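Local coordinates for iron-sulfur cluster assembly protein CyaY (Psychromonas ingrahamii, PDB 4HS5), which is probably involved in iron-sulfur cluster assembly, binding iron and perhaps acting as a regulator of cluster biogenesis, at residues A[11-16]-A[83-88]; A[20-23]-A[29-32]; A[38-41]-A[45-48]. All coordinates share one frame; numbering follows the deposited sequence.

Contact 1: residues A[11-16]-A[83-88]; sequences DQLYQK and DEFLTF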
loop_
_atom_site.group_PDB
_atom_site.type_symbol
_atom_site.label_atom_id
_atom_site.label_comp_id
_atom_site.label_asym_id
_atom_site.label_seq_id
_atom_site.Cartn_x
_atom_site.Cartn_y
_atom_site.Cartn_z
ATOM N N ASP A 11 -2.445 2.108 -10.280
ATOM C CA ASP A 11 -3.618 1.248 -10.424
ATOM C C ASP A 11 -3.253 -0.216 -10.249
ATOM O O ASP A 11 -3.967 -0.962 -9.576
ATOM C CB ASP A 11 -4.302 1.438 -11.782
ATOM C CG ASP A 11 -5.116 2.713 -11.864
ATOM O OD1 ASP A 11 -5.297 3.380 -10.829
ATOM O OD2 ASP A 11 -5.585 3.035 -12.977
ATOM N N GLN A 12 -2.159 -0.637 -10.875
ATOM C CA GLN A 12 -1.682 -2.001 -10.714
ATOM C C GLN A 12 -1.400 -2.291 -9.243
ATOM O O GLN A 12 -1.750 -3.352 -8.737
ATOM C CB GLN A 12 -0.441 -2.251 -11.577
ATOM C CG GLN A 12 -0.776 -2.380 -13.071
ATOM C CD GLN A 12 0.436 -2.640 -13.927
ATOM O OE1 GLN A 12 1.574 -2.510 -13.476
ATOM N NE2 GLN A 12 0.200 -2.996 -15.189
ATOM N N LEU A 13 -0.779 -1.342 -8.555
ATOM C CA LEU A 13 -0.516 -1.509 -7.132
ATOM C C LEU A 13 -1.791 -1.652 -6.318
ATOM O O LEU A 13 -1.907 -2.557 -5.490
ATOM C CB LEU A 13 0.298 -0.334 -6.606
ATOM C CG LEU A 13 0.647 -0.365 -5.116
ATOM C CD1 LEU A 13 1.449 -1.598 -4.740
ATOM C CD2 LEU A 13 1.393 0.931 -4.739
ATOM N N TYR A 14 -2.749 -0.761 -6.541
ATOM C CA TYR A 14 -3.975 -0.789 -5.765
ATOM C C TYR A 14 -4.721 -2.087 -6.014
ATOM O O TYR A 14 -5.177 -2.731 -5.078
ATOM C CB TYR A 14 -4.881 0.390 -6.117
ATOM C CG TYR A 14 -4.554 1.676 -5.409
ATOM C CD1 TYR A 14 -3.280 1.932 -4.931
ATOM C CD2 TYR A 14 -5.542 2.635 -5.200
ATOM C CE1 TYR A 14 -2.988 3.120 -4.280
ATOM C CE2 TYR A 14 -5.260 3.821 -4.548
ATOM C CZ TYR A 14 -3.989 4.051 -4.083
ATOM O OH TYR A 14 -3.700 5.225 -3.424
ATOM N N GLN A 15 -4.823 -2.497 -7.268
ATOM C CA GLN A 15 -5.500 -3.760 -7.546
ATOM C C GLN A 15 -4.746 -4.970 -6.990
ATOM O O GLN A 15 -5.381 -5.934 -6.558
ATOM C CB GLN A 15 -5.770 -3.930 -9.041
ATOM C CG GLN A 15 -6.774 -2.935 -9.579
ATOM C CD GLN A 15 -7.409 -3.394 -10.872
ATOM O OE1 GLN A 15 -6.726 -3.867 -11.780
ATOM N NE2 GLN A 15 -8.726 -3.252 -10.965
ATOM N N LYS A 16 -3.413 -4.928 -6.994
ATOM C CA LYS A 16 -2.596 -5.995 -6.390
ATOM C C LYS A 16 -2.890 -6.083 -4.894
ATOM O O LYS A 16 -3.050 -7.169 -4.339
ATOM C CB LYS A 16 -1.108 -5.727 -6.624
ATOM C CG LYS A 16 -0.157 -6.810 -6.121
ATOM C CD LYS A 16 1.266 -6.472 -6.565
ATOM C CE LYS A 16 2.240 -7.616 -6.315
ATOM N NZ LYS A 16 2.329 -8.574 -7.455
ATOM N N ASP A 83 12.963 0.723 2.244
ATOM C CA ASP A 83 12.131 -0.468 2.373
ATOM C C ASP A 83 11.167 -0.583 1.198
ATOM O O ASP A 83 10.682 0.422 0.667
ATOM C CB ASP A 83 11.342 -0.458 3.680
ATOM C CG ASP A 83 12.212 -0.749 4.890
ATOM O OD1 ASP A 83 13.363 -1.211 4.705
ATOM O OD2 ASP A 83 11.735 -0.520 6.025
ATOM N N GLU A 84 10.898 -1.816 0.793
ATOM C CA GLU A 84 10.001 -2.035 -0.315
ATOM C C GLU A 84 8.555 -2.054 0.199
ATOM O O GLU A 84 8.266 -2.599 1.264
ATOM C CB GLU A 84 10.391 -3.332 -1.029
ATOM C CG GLU A 84 9.614 -3.610 -2.287
ATOM C CD GLU A 84 8.356 -4.363 -2.011
ATOM O OE1 GLU A 84 8.316 -5.104 -1.009
ATOM O OE2 GLU A 84 7.403 -4.218 -2.791
ATOM N N PHE A 85 7.669 -1.427 -0.562
ATOM C CA PHE A 85 6.294 -1.182 -0.141
ATOM C C PHE A 85 5.521 -2.432 0.272
ATOM O O PHE A 85 4.893 -2.458 1.332
ATOM C CB PHE A 85 5.549 -0.474 -1.280
ATOM C CG PHE A 85 4.115 -0.149 -0.967
ATOM C CD1 PHE A 85 3.771 1.080 -0.434
ATOM C CD2 PHE A 85 3.109 -1.060 -1.240
ATOM C CE1 PHE A 85 2.439 1.386 -0.153
ATOM C CE2 PHE A 85 1.785 -0.767 -0.951
ATOM C CZ PHE A 85 1.452 0.456 -0.403
ATOM N N LEU A 86 5.510 -3.446 -0.583
ATOM C CA LEU A 86 4.645 -4.590 -0.326
ATOM C C LEU A 86 5.123 -5.421 0.860
ATOM O O LEU A 86 4.310 -5.914 1.652
ATOM C CB LEU A 86 4.495 -5.443 -1.584
ATOM C CG LEU A 86 3.756 -4.715 -2.707
ATOM C CD1 LEU A 86 3.798 -5.576 -3.944
ATOM C CD2 LEU A 86 2.316 -4.421 -2.283
ATOM N N THR A 87 6.444 -5.537 0.987
ATOM C CA THR A 87 7.085 -6.161 2.142
ATOM C C THR A 87 6.707 -5.398 3.410
ATOM O O THR A 87 6.310 -5.979 4.424
ATOM C CB THR A 87 8.622 -6.160 1.972
ATOM O OG1 THR A 87 8.964 -6.919 0.804
ATOM C CG2 THR A 87 9.291 -6.786 3.178
ATOM N N PHE A 88 6.802 -4.077 3.330
ATOM C CA PHE A 88 6.512 -3.247 4.483
ATOM C C PHE A 88 5.027 -3.294 4.848
ATOM O O PHE A 88 4.658 -3.284 6.024
ATOM C CB PHE A 88 6.960 -1.813 4.198
ATOM C CG PHE A 88 6.857 -0.908 5.389
ATOM C CD1 PHE A 88 7.849 -0.891 6.354
ATOM C CD2 PHE A 88 5.763 -0.078 5.538
ATOM C CE1 PHE A 88 7.750 -0.053 7.452
ATOM C CE2 PHE A 88 5.652 0.761 6.631
ATOM C CZ PHE A 88 6.655 0.773 7.585
#

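Contact 2: residues A[20-23]-A[29-32]; sequences KIEE and DYDQ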
loop_
_atom_site.group_PDB
_atom_site.type_symbol
_atom_site.label_atom_id
_atom_site.label_comp_id
_atom_site.label_asym_id
_atom_site.label_seq_id
_atom_site.Cartn_x
_atom_site.Cartn_y
_atom_site.Cartn_z
ATOM N N LYS A 20 -4.581 -9.406 -3.411
ATOM C CA LYS A 20 -3.806 -10.177 -2.431
ATOM C C LYS A 20 -4.546 -10.330 -1.114
ATOM O O LYS A 20 -4.411 -11.359 -0.451
ATOM C CB LYS A 20 -2.429 -9.570 -2.193
ATOM C CG LYS A 20 -1.455 -9.757 -3.345
ATOM C CD LYS A 20 -1.034 -11.219 -3.494
ATOM C CE LYS A 20 -0.281 -11.419 -4.797
ATOM N NZ LYS A 20 0.433 -12.727 -4.860
ATOM N N ILE A 21 -5.309 -9.308 -0.728
ATOM C CA ILE A 21 -6.207 -9.390 0.421
ATOM C C ILE A 21 -7.274 -10.471 0.205
ATOM O O ILE A 21 -7.485 -11.317 1.077
ATOM C CB ILE A 21 -6.867 -8.022 0.726
ATOM C CG1 ILE A 21 -5.856 -7.072 1.375
ATOM C CG2 ILE A 21 -8.048 -8.177 1.650
ATOM C CD1 ILE A 21 -6.318 -5.648 1.427
ATOM N N GLU A 22 -7.928 -10.465 -0.959
ATOM C CA GLU A 22 -8.988 -11.431 -1.255
ATOM C C GLU A 22 -8.420 -12.836 -1.269
ATOM O O GLU A 22 -9.059 -13.793 -0.831
ATOM C CB GLU A 22 -9.619 -11.123 -2.623
ATOM C CG GLU A 22 -10.407 -9.823 -2.695
ATOM C CD GLU A 22 -11.661 -9.816 -1.837
ATOM O OE1 GLU A 22 -12.105 -10.898 -1.392
ATOM O OE2 GLU A 22 -12.222 -8.727 -1.609
ATOM N N GLU A 23 -7.199 -12.936 -1.759
ATOM C CA GLU A 23 -6.498 -14.185 -1.957
ATOM C C GLU A 23 -6.025 -14.786 -0.627
ATOM O O GLU A 23 -6.071 -16.004 -0.427
ATOM C CB GLU A 23 -5.315 -13.873 -2.845
ATOM C CG GLU A 23 -4.566 -15.027 -3.398
ATOM C CD GLU A 23 -3.209 -14.577 -3.836
ATOM O OE1 GLU A 23 -2.253 -14.771 -3.063
ATOM O OE2 GLU A 23 -3.105 -13.973 -4.922
ATOM N N ASP A 29 -10.761 -5.000 5.471
ATOM C CA ASP A 29 -11.676 -4.268 4.602
ATOM C C ASP A 29 -10.883 -3.248 3.806
ATOM O O ASP A 29 -9.920 -2.670 4.314
ATOM C CB ASP A 29 -12.785 -3.580 5.402
ATOM C CG ASP A 29 -13.876 -4.548 5.842
ATOM O OD1 ASP A 29 -14.027 -5.613 5.206
ATOM O OD2 ASP A 29 -14.588 -4.234 6.819
ATOM N N TYR A 30 -11.251 -3.069 2.545
ATOM C CA TYR A 30 -10.630 -2.020 1.740
ATOM C C TYR A 30 -11.662 -1.146 1.046
ATOM O O TYR A 30 -12.697 -1.627 0.584
ATOM C CB TYR A 30 -9.630 -2.593 0.727
ATOM C CG TYR A 30 -10.190 -3.621 -0.230
ATOM C CD1 TYR A 30 -10.834 -3.239 -1.397
ATOM C CD2 TYR A 30 -10.033 -4.981 0.017
ATOM C CE1 TYR A 30 -11.325 -4.177 -2.278
ATOM C CE2 TYR A 30 -10.525 -5.927 -0.850
ATOM C CZ TYR A 30 -11.164 -5.516 -2.005
ATOM O OH TYR A 30 -11.651 -6.466 -2.860
ATOM N N ASP A 31 -11.388 0.152 0.990
ATOM C CA ASP A 31 -12.255 1.047 0.242
ATOM C C ASP A 31 -11.423 2.095 -0.483
ATOM O O ASP A 31 -10.527 2.710 0.114
ATOM C CB ASP A 31 -13.269 1.725 1.165
ATOM C CG ASP A 31 -14.232 2.613 0.406
ATOM O OD1 ASP A 31 -14.880 2.111 -0.535
ATOM O OD2 ASP A 31 -14.321 3.816 0.731
ATOM N N GLN A 32 -11.704 2.297 -1.769
ATOM C CA GLN A 32 -11.081 3.396 -2.492
ATOM C C GLN A 32 -12.019 4.594 -2.582
ATOM O O GLN A 32 -13.185 4.467 -2.967
ATOM C CB GLN A 32 -10.600 2.983 -3.888
ATOM C CG GLN A 32 -9.766 4.077 -4.565
ATOM C CD GLN A 32 -9.079 3.616 -5.840
ATOM O OE1 GLN A 32 -9.165 2.451 -6.220
ATOM N NE2 GLN A 32 -8.389 4.539 -6.505
#

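Contact 3: residues A[38-41]-A[45-48]; sequences TLEF and TKLI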
loop_
_atom_site.group_PDB
_atom_site.type_symbol
_atom_site.label_atom_id
_atom_site.label_comp_id
_atom_site.label_asym_id
_atom_site.label_seq_id
_atom_site.Cartn_x
_atom_site.Cartn_y
_atom_site.Cartn_z
ATOM N N THR A 38 -8.100 2.951 1.751
ATOM C CA THR A 38 -8.072 2.741 3.187
ATOM C C THR A 38 -8.266 1.277 3.515
ATOM O O THR A 38 -9.188 0.636 3.018
ATOM C CB THR A 38 -9.152 3.575 3.874
ATOM O OG1 THR A 38 -8.890 4.964 3.630
ATOM C CG2 THR A 38 -9.155 3.327 5.376
ATOM N N LEU A 39 -7.372 0.747 4.345
ATOM C CA LEU A 39 -7.503 -0.623 4.814
ATOM C C LEU A 39 -7.932 -0.569 6.270
ATOM O O LEU A 39 -7.330 0.154 7.063
ATOM C CB LEU A 39 -6.161 -1.340 4.700
ATOM C CG LEU A 39 -5.472 -1.298 3.336
ATOM C CD1 LEU A 39 -4.222 -2.142 3.341
ATOM C CD2 LEU A 39 -6.432 -1.765 2.258
ATOM N N GLU A 40 -8.970 -1.314 6.628
ATOM C CA GLU A 40 -9.371 -1.383 8.031
ATOM C C GLU A 40 -9.357 -2.810 8.555
ATOM O O GLU A 40 -9.768 -3.750 7.874
ATOM C CB GLU A 40 -10.738 -0.737 8.270
ATOM C CG GLU A 40 -11.174 -0.804 9.739
ATOM C CD GLU A 40 -12.295 0.160 10.080
ATOM O OE1 GLU A 40 -12.695 0.954 9.201
ATOM O OE2 GLU A 40 -12.762 0.128 11.242
ATOM N N PHE A 41 -8.880 -2.949 9.782
ATOM C CA PHE A 41 -8.809 -4.236 10.437
ATOM C C PHE A 41 -9.949 -4.345 11.458
ATOM O O PHE A 41 -10.606 -3.352 11.779
ATOM C CB PHE A 41 -7.429 -4.385 11.072
ATOM C CG PHE A 41 -6.298 -4.062 10.121
ATOM C CD1 PHE A 41 -6.024 -4.894 9.047
ATOM C CD2 PHE A 41 -5.531 -2.916 10.292
ATOM C CE1 PHE A 41 -4.996 -4.600 8.158
ATOM C CE2 PHE A 41 -4.496 -2.616 9.410
ATOM C CZ PHE A 41 -4.233 -3.454 8.340
ATOM N N THR A 45 -8.320 -0.366 13.751
ATOM C CA THR A 45 -7.168 0.394 13.262
ATOM C C THR A 45 -7.175 0.404 11.734
ATOM O O THR A 45 -7.873 -0.385 11.093
ATOM C CB THR A 45 -5.813 -0.130 13.796
ATOM O OG1 THR A 45 -5.551 -1.450 13.305
ATOM C CG2 THR A 45 -5.815 -0.146 15.326
ATOM N N LYS A 46 -6.396 1.306 11.152
ATOM C CA LYS A 46 -6.400 1.474 9.704
ATOM C C LYS A 46 -5.005 1.689 9.143
ATOM O O LYS A 46 -4.065 2.016 9.861
ATOM C CB LYS A 46 -7.257 2.683 9.316
ATOM C CG LYS A 46 -8.711 2.621 9.723
ATOM C CD LYS A 46 -9.384 3.940 9.393
ATOM C CE LYS A 46 -10.846 3.951 9.807
ATOM N NZ LYS A 46 -11.518 5.227 9.389
ATOM N N LEU A 47 -4.881 1.498 7.831
ATOM C CA LEU A 47 -3.717 1.958 7.079
ATOM C C LEU A 47 -4.275 2.802 5.951
ATOM O O LEU A 47 -5.287 2.453 5.358
ATOM C CB LEU A 47 -2.932 0.782 6.495
ATOM C CG LEU A 47 -2.266 -0.156 7.505
ATOM C CD1 LEU A 47 -1.614 -1.350 6.842
ATOM C CD2 LEU A 47 -1.251 0.612 8.315
ATOM N N ILE A 48 -3.628 3.921 5.653
ATOM C CA ILE A 48 -4.136 4.807 4.623
ATOM C C ILE A 48 -3.110 4.905 3.517
ATOM O O ILE A 48 -1.967 5.281 3.755
ATOM C CB ILE A 48 -4.403 6.216 5.157
ATOM C CG1 ILE A 48 -5.340 6.161 6.359
ATOM C CG2 ILE A 48 -5.019 7.081 4.054
ATOM C CD1 ILE A 48 -5.369 7.454 7.152
#

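Contact 1: residues A[11-16]-A[83-88]
Leu13 and Phe85 both hold CG trans to their own backbone nitrogen (chi1 180° and -179°), which sends the two side chains toward each other until Leu13 CD1 lies 3.9 Å from Phe85 CE2. Their helices, 3-24 and 85-97, are the pair that packs on one antiparallel sheet in the alpha-beta sandwich of frataxins. The fork of Leu13 is shared out: CD2 sits over one face of the Phe85 ring, offset toward the rim, while CD1 also meets Leu86 CD2 at 3.8 Å as the two leucines pass in opposite directions. A branched aliphatic chain suits this buried place, since two methyls reach two partners and bring no polar group. Sheet residues Val58 and Trp76 touch both Leu13 and Phe85. One turn on, Lys16 lays its methylenes across Leu86, with a tight 3.5 Å between Lys16 CE and Leu86 CD1; the bend at chi4 (89°) then turns NZ away from the leucine. Glu84 is the N-cap of the second helix. Its OE2 accepts from Leu86 N at 3.0 Å, from above the carboxylate plane, whereas its OE1 takes two donors, Thr87 N at 2.8 Å and Thr87 OG1 at 2.6 Å.

Contact 2: residues A[20-23]-A[29-32]
Tyr30 and Glu22 cross at about a right angle, with the carboxylate plane turned 85° from the plane of the phenol ring. The carboxylate stands at the ring's edge: Glu22 OE2 lies near the ring plane, 3.4 Å from Tyr30 CE2, and accepts a hydrogen bond from Tyr30 OH at 2.6 Å through its anti lone pair, the one directed away from OE1. Glu22 reaches this place because its chain folds at chi2 (-66°), bringing the carboxylate round to the strand. With CG between its backbone N and carbonyl carbon (chi1 57°), Tyr30 turns its ring so that OH meets Glu22 and CD2 meets Ile21. The contact ties helix 3-24 to strand 28-33, the edge strand that follows it and opens the antiparallel sheet of the frataxin fold. In frataxins, acidic residues of the first helix and this edge strand commonly form an iron-binding surface, and the exposed Glu22, Glu23, Asp29 and Asp31 are consistent with such a ridge. Deeper in, Ile21 slides past the tyrosine in the opposite direction, its CD1 4.0 Å and its CG2 4.1 Å from Tyr30 CD2. A beta-branched residue suits the spot, as both of its branches meet the ring, and Leu39 of the neighbouring strand touches Ile21 and Tyr30 alike.

Contact 3: residues A[38-41]-A[45-48]
Strands 38-41 and 46-48 run antiparallel at 170°, Leu39 and Leu47 forming a hydrogen-bonded pair in which Leu39 N reaches Leu47 O and Leu47 N reaches Leu39 O, each at 2.9 Å. Thr38 with Ile48 and Glu40 with Lys46 are the non-hydrogen-bonded pairs around it. Toward the turn of this beta hairpin, Phe41 N donates to Thr45 O at 3.1 Å, almost straight at the hydrogen (174°). Leu39 and Leu47 share the buried side of the sheet. Phe41 joins them: with CG trans to its carbonyl carbon (chi1 -50°), its side chain crosses that of Leu47 obliquely, Leu47 CD1 meeting Phe41 CZ at the ring edge, in plane, at 3.7 Å. Another part of that edge, CD2, lies 3.4 Å from Thr45 OG1, a hydroxyl whose hydrogen-bond partner is Asn43 OD1 in the turn. Phenylalanine fits here because its long flat ring can span from Thr45 to Leu47, and it also touches Val28 of the edge strand and Gln96 and Ser97 of helix 85-97. Replacing the ring with the single methyl of an alanine would probably open a gap beside Leu47 CD1 and cost the packing against that helix. The other side, carrying Thr38, Glu40, Lys46 and Ile48, is more polar. The extended Lys46 chain passes Thr38, its CD 4.1 Å from Thr38 CG2, and leaves Lys46 NZ 4.4 Å from Glu40 OE1, beyond a salt bridge. Opposite charges at this range probably attract only modestly, so the pairing of the strands probably rests more on their backbone bonds and on the apolar group of Leu39, Phe41 and Leu47.

How the contacts relate
All three contacts belong to one frataxin-like alpha-beta sandwich. Contact 1 joins helices 3-24 and 85-97 near the two ends of the chain, and contacts 2 and 3 are nested, in that order, within the loop it closes. Contacts 1 and 2 share helix 3-24, their centres about 12 Å apart, and touch where Tyr14 meets Gln32. Contacts 2 and 3 have centres about 10 Å apart and meet through neighbouring strands 28-33 and 36-41, whose backbones pair. Contacts 1 and 3 do not touch, their nearest atoms being about 7 Å apart. Together they join the two helices to each other, the first helix to the edge of the sheet, and that edge, through strand 36-41, to strand 46-52.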